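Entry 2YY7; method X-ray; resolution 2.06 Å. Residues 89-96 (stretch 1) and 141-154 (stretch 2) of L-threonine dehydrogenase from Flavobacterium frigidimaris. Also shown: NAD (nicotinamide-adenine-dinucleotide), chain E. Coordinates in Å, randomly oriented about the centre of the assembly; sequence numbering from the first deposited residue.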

# COMPACT_ATOMS: atom_id res chain seq x y z
N PHE A 89 4.11 -10.63 11.94
CA PHE A 89 5.45 -11.04 11.52
C PHE A 89 5.64 -10.92 10.01
O PHE A 89 6.70 -10.51 9.54
CB PHE A 89 5.74 -12.47 11.97
CG PHE A 89 7.17 -12.89 11.74
CD1 PHE A 89 7.58 -13.33 10.49
CD2 PHE A 89 8.11 -12.77 12.75
CE1 PHE A 89 8.92 -13.64 10.25
CE2 PHE A 89 9.45 -13.09 12.52
CZ PHE A 89 9.85 -13.52 11.27
N ALA A 90 4.61 -11.28 9.24
CA ALA A 90 4.68 -11.20 7.79
C ALA A 90 4.92 -9.76 7.34
O ALA A 90 5.78 -9.49 6.50
CB ALA A 90 3.39 -11.73 7.17
N TRP A 91 4.14 -8.83 7.90
CA TRP A 91 4.30 -7.42 7.55
C TRP A 91 5.71 -6.96 7.90
O TRP A 91 6.39 -6.32 7.08
CB TRP A 91 3.25 -6.58 8.31
CG TRP A 91 3.38 -5.08 8.12
CD1 TRP A 91 3.88 -4.18 9.02
CD2 TRP A 91 3.01 -4.32 6.96
NE1 TRP A 91 3.84 -2.91 8.49
CE2 TRP A 91 3.31 -2.97 7.23
CE3 TRP A 91 2.45 -4.65 5.71
CZ2 TRP A 91 3.08 -1.94 6.30
CZ3 TRP A 91 2.22 -3.63 4.79
CH2 TRP A 91 2.53 -2.29 5.09
N ASP A 92 6.17 -7.32 9.09
CA ASP A 92 7.50 -6.95 9.57
C ASP A 92 8.59 -7.43 8.61
O ASP A 92 9.39 -6.62 8.13
CB ASP A 92 7.71 -7.53 10.97
CG ASP A 92 9.02 -7.08 11.61
OD1 ASP A 92 9.62 -6.09 11.14
OD2 ASP A 92 9.45 -7.71 12.60
N LEU A 93 8.63 -8.73 8.34
CA LEU A 93 9.63 -9.30 7.44
C LEU A 93 9.55 -8.80 6.00
O LEU A 93 10.54 -8.32 5.44
CB LEU A 93 9.52 -10.83 7.42
CG LEU A 93 10.38 -11.54 6.37
CD1 LEU A 93 11.85 -11.37 6.72
CD2 LEU A 93 10.02 -13.02 6.31
N ASN A 94 8.37 -8.92 5.40
CA ASN A 94 8.18 -8.51 4.02
C ASN A 94 8.53 -7.05 3.75
O ASN A 94 9.13 -6.74 2.72
CB ASN A 94 6.74 -8.81 3.58
CG ASN A 94 6.44 -10.30 3.55
OD1 ASN A 94 7.20 -11.12 4.07
ND2 ASN A 94 5.31 -10.66 2.96
N MET A 95 8.17 -6.15 4.66
CA MET A 95 8.45 -4.73 4.47
C MET A 95 9.86 -4.30 4.87
O MET A 95 10.56 -3.64 4.09
CB MET A 95 7.45 -3.86 5.24
CG MET A 95 6.01 -3.93 4.74
SD MET A 95 5.86 -3.70 2.95
CE MET A 95 6.44 -2.00 2.73
N ASN A 96 10.28 -4.66 6.08
CA ASN A 96 11.58 -4.24 6.57
C ASN A 96 12.77 -4.85 5.84
O ASN A 96 13.81 -4.20 5.74
CB ASN A 96 11.68 -4.46 8.08
CG ASN A 96 10.78 -3.51 8.86
OD1 ASN A 96 10.75 -2.31 8.58
ND2 ASN A 96 10.05 -4.03 9.84
N THR A 141 -5.43 -9.54 1.53
CA THR A 141 -4.57 -10.35 2.40
C THR A 141 -3.38 -9.53 2.90
O THR A 141 -2.98 -8.55 2.26
CB THR A 141 -4.00 -11.58 1.67
OG1 THR A 141 -3.11 -11.15 0.63
CG2 THR A 141 -5.13 -12.39 1.06
N VAL A 142 -2.82 -9.93 4.04
CA VAL A 142 -1.65 -9.25 4.60
C VAL A 142 -0.54 -9.27 3.56
O VAL A 142 0.14 -8.27 3.32
CB VAL A 142 -1.12 -9.99 5.88
CG1 VAL A 142 0.19 -9.35 6.35
CG2 VAL A 142 -2.16 -9.94 6.98
N TYR A 143 -0.36 -10.44 2.93
CA TYR A 143 0.66 -10.63 1.91
C TYR A 143 0.51 -9.62 0.78
O TYR A 143 1.46 -8.89 0.46
CB TYR A 143 0.56 -12.05 1.37
CG TYR A 143 1.52 -12.41 0.25
CD1 TYR A 143 2.89 -12.52 0.48
CD2 TYR A 143 1.03 -12.74 -1.01
CE1 TYR A 143 3.76 -12.97 -0.54
CE2 TYR A 143 1.88 -13.19 -2.02
CZ TYR A 143 3.24 -13.31 -1.78
OH TYR A 143 4.05 -13.79 -2.79
N GLY A 144 -0.68 -9.58 0.18
CA GLY A 144 -0.92 -8.66 -0.92
C GLY A 144 -0.66 -7.21 -0.54
O GLY A 144 -0.14 -6.43 -1.34
N ILE A 145 -1.03 -6.84 0.68
CA ILE A 145 -0.82 -5.47 1.15
C ILE A 145 0.67 -5.17 1.21
O ILE A 145 1.10 -4.07 0.83
CB ILE A 145 -1.45 -5.26 2.55
CG1 ILE A 145 -2.96 -5.53 2.48
CG2 ILE A 145 -1.18 -3.84 3.05
CD1 ILE A 145 -3.67 -5.47 3.82
N SER A 146 1.45 -6.14 1.67
CA SER A 146 2.90 -5.96 1.78
C SER A 146 3.53 -5.84 0.40
O SER A 146 4.47 -5.06 0.20
CB SER A 146 3.55 -7.12 2.55
OG SER A 146 3.66 -8.30 1.76
N LYS A 147 3.03 -6.60 -0.56
CA LYS A 147 3.56 -6.55 -1.92
C LYS A 147 3.18 -5.24 -2.60
O LYS A 147 3.97 -4.68 -3.36
CB LYS A 147 3.05 -7.74 -2.74
CG LYS A 147 3.62 -9.09 -2.31
CD LYS A 147 5.15 -9.10 -2.39
CE LYS A 147 5.72 -10.50 -2.22
NZ LYS A 147 7.21 -10.51 -2.31
N GLN A 148 1.98 -4.74 -2.33
CA GLN A 148 1.56 -3.49 -2.94
C GLN A 148 2.39 -2.33 -2.39
O GLN A 148 2.89 -1.50 -3.16
CB GLN A 148 0.08 -3.22 -2.67
CG GLN A 148 -0.36 -1.88 -3.20
CD GLN A 148 -1.83 -1.62 -2.99
OE1 GLN A 148 -2.32 -1.65 -1.85
NE2 GLN A 148 -2.54 -1.38 -4.07
N ALA A 149 2.54 -2.27 -1.08
CA ALA A 149 3.34 -1.21 -0.45
C ALA A 149 4.79 -1.35 -0.92
O ALA A 149 5.49 -0.35 -1.10
CB ALA A 149 3.26 -1.32 1.07
N GLY A 150 5.22 -2.59 -1.10
CA GLY A 150 6.58 -2.84 -1.56
C GLY A 150 6.77 -2.21 -2.93
O GLY A 150 7.77 -1.53 -3.16
N GLU A 151 5.83 -2.44 -3.84
CA GLU A 151 5.89 -1.88 -5.19
C GLU A 151 5.96 -0.36 -5.13
O GLU A 151 6.78 0.26 -5.82
CB GLU A 151 4.66 -2.28 -6.01
CG GLU A 151 4.58 -3.76 -6.35
CD GLU A 151 3.48 -4.06 -7.37
OE1 GLU A 151 3.21 -5.25 -7.62
OE2 GLU A 151 2.89 -3.10 -7.91
N ARG A 152 5.09 0.25 -4.32
CA ARG A 152 5.06 1.70 -4.19
C ARG A 152 6.43 2.23 -3.74
O ARG A 152 6.91 3.24 -4.26
CB ARG A 152 3.99 2.13 -3.18
CG ARG A 152 2.54 1.77 -3.56
CD ARG A 152 2.02 2.60 -4.74
NE ARG A 152 2.38 2.01 -6.03
CZ ARG A 152 3.06 2.63 -6.98
NH1 ARG A 152 3.45 3.88 -6.80
NH2 ARG A 152 3.33 2.00 -8.12
N TRP A 153 7.04 1.56 -2.77
CA TRP A 153 8.34 1.99 -2.27
C TRP A 153 9.47 1.76 -3.27
O TRP A 153 10.39 2.57 -3.35
CB TRP A 153 8.65 1.31 -0.93
CG TRP A 153 7.99 2.00 0.24
CD1 TRP A 153 6.99 1.50 1.03
CD2 TRP A 153 8.29 3.31 0.74
NE1 TRP A 153 6.64 2.43 1.99
CE2 TRP A 153 7.43 3.55 1.83
CE3 TRP A 153 9.20 4.31 0.36
CZ2 TRP A 153 7.45 4.74 2.56
CZ3 TRP A 153 9.23 5.50 1.09
CH2 TRP A 153 8.35 5.70 2.18
N CYS A 154 9.40 0.68 -4.04
CA CYS A 154 10.43 0.42 -5.05
C CYS A 154 10.42 1.57 -6.06
O CYS A 154 11.48 2.09 -6.44
CB CYS A 154 10.18 -0.89 -5.78
SG CYS A 154 10.58 -2.36 -4.83
PA NAD E . 9.77 -19.82 0.09
O1A NAD E . 9.80 -21.16 -0.57
O2A NAD E . 8.87 -19.70 1.27
O5B NAD E . 11.23 -19.30 0.38
C5B NAD E . 11.47 -18.27 1.30
C4B NAD E . 12.87 -18.42 1.85
O4B NAD E . 13.15 -17.26 2.63
C3B NAD E . 13.01 -19.66 2.76
O3B NAD E . 14.12 -20.49 2.37
C2B NAD E . 13.14 -19.05 4.16
O2B NAD E . 13.94 -19.84 5.03
C1B NAD E . 13.77 -17.69 3.84
N9A NAD E . 13.61 -16.72 4.94
C8A NAD E . 12.45 -16.51 5.69
N7A NAD E . 12.72 -15.56 6.60
C5A NAD E . 14.00 -15.17 6.41
C6A NAD E . 14.79 -14.25 7.09
N6A NAD E . 14.33 -13.64 8.16
N1A NAD E . 16.09 -14.06 6.70
C2A NAD E . 16.62 -14.78 5.64
N3A NAD E . 15.86 -15.71 4.97
C4A NAD E . 14.57 -15.89 5.38
O3 NAD E . 9.20 -18.74 -0.96
PN NAD E . 9.38 -18.68 -2.57
O1N NAD E . 10.77 -19.01 -3.01
O2N NAD E . 8.17 -19.35 -3.13
O5D NAD E . 9.15 -17.09 -2.83
C5D NAD E . 10.26 -16.19 -2.90
C4D NAD E . 9.73 -14.77 -3.26
O4D NAD E . 8.93 -14.84 -4.42
C3D NAD E . 8.82 -14.17 -2.18
O3D NAD E . 9.01 -12.76 -2.17
C2D NAD E . 7.43 -14.44 -2.71
O2D NAD E . 6.54 -13.54 -2.09
C1D NAD E . 7.62 -14.27 -4.21
N1N NAD E . 6.54 -14.98 -4.94
C2N NAD E . 6.50 -16.36 -4.94
C3N NAD E . 5.49 -17.02 -5.63
C7N NAD E . 5.49 -18.52 -5.74
O7N NAD E . 4.39 -19.06 -6.38
N7N NAD E . 6.46 -19.28 -5.21
C4N NAD E . 4.49 -16.28 -6.30
C5N NAD E . 4.56 -14.88 -6.31
C6N NAD E . 5.56 -14.24 -5.62
O HOH W 1 7.01 -6.55 0.98

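Residues 89-96 and 142-154 form two helices that run in nearly the same direction, their axes inclined by 23° and 9.4 Å apart at closest approach. The backbones come nearest where the CA atoms of W91 and S146 lie 6.1 Å apart, and the CA atoms of A90 and Y143, one residue before W91 and about a turn before S146, are 7.1 Å apart. Small side chains on the second helix, S146 and A149, point toward the first and leave room for its larger ones. The contact between the stretches buries 386 Å², both sides summed. The second helix is capped at its start by T141, whose OG1 accepts from G144 N at 2.9 Å, satisfying an amide that has no helical carbonyl to bond.

Most of the contact is apolar. A90 CB meets V142 CG1 at 4.1 Å. W91 (chi1 t) points its CA-to-CB bond sideways, but the six-membered part of the indole reaches the second helix, where CZ3 lies 3.8 Å from I145 CG2 and 3.9 Å from S146 CA, and CH2 lies 4.2 Å from A149 CB. M95, with all three chi angles in m, likewise turns its end inward: its CE packs 3.7 Å from A149 CB and 3.9 Å from W153 CD1. A149 thus touches both W91 and M95. The thioether also passes close to the backbone, with M95 SD 3.4 Å from S146 O and M95 CE 4.1 Å from G150 N, where glycine presents no side chain.

One direct hydrogen bond joins the helices. N94 ND2 donates to S146 OG over 3.1 Å, and its angle of 172° is almost linear. S146 OG in turn donates to Y143 O at 2.6 Å, so its proton is directed back into its own helix while the oxygen accepts from the asparagine. The same N94 ND2 lies 3.9 Å from Y143 CD1, at the edge of the tyrosine ring. A water adds a second, indirect link: it donates to S146 O at 3.0 Å and, more weakly, to N94 O at 2.7 Å, bridging carbonyls that cannot bond to each other.

The CA-to-CB bonds of Y143 and K147 point away from the first helix, and both residues bind NAD. Y143 OH and NAD O2D share a hydrogen bond of 2.6 Å, while K147 NZ donates to NAD O3D at 2.9 Å and weakly to NAD O2D at 3.1 Å. The second helix therefore bonds the nicotinamide ribose of the cofactor in this dehydrogenase while packing against its neighbour.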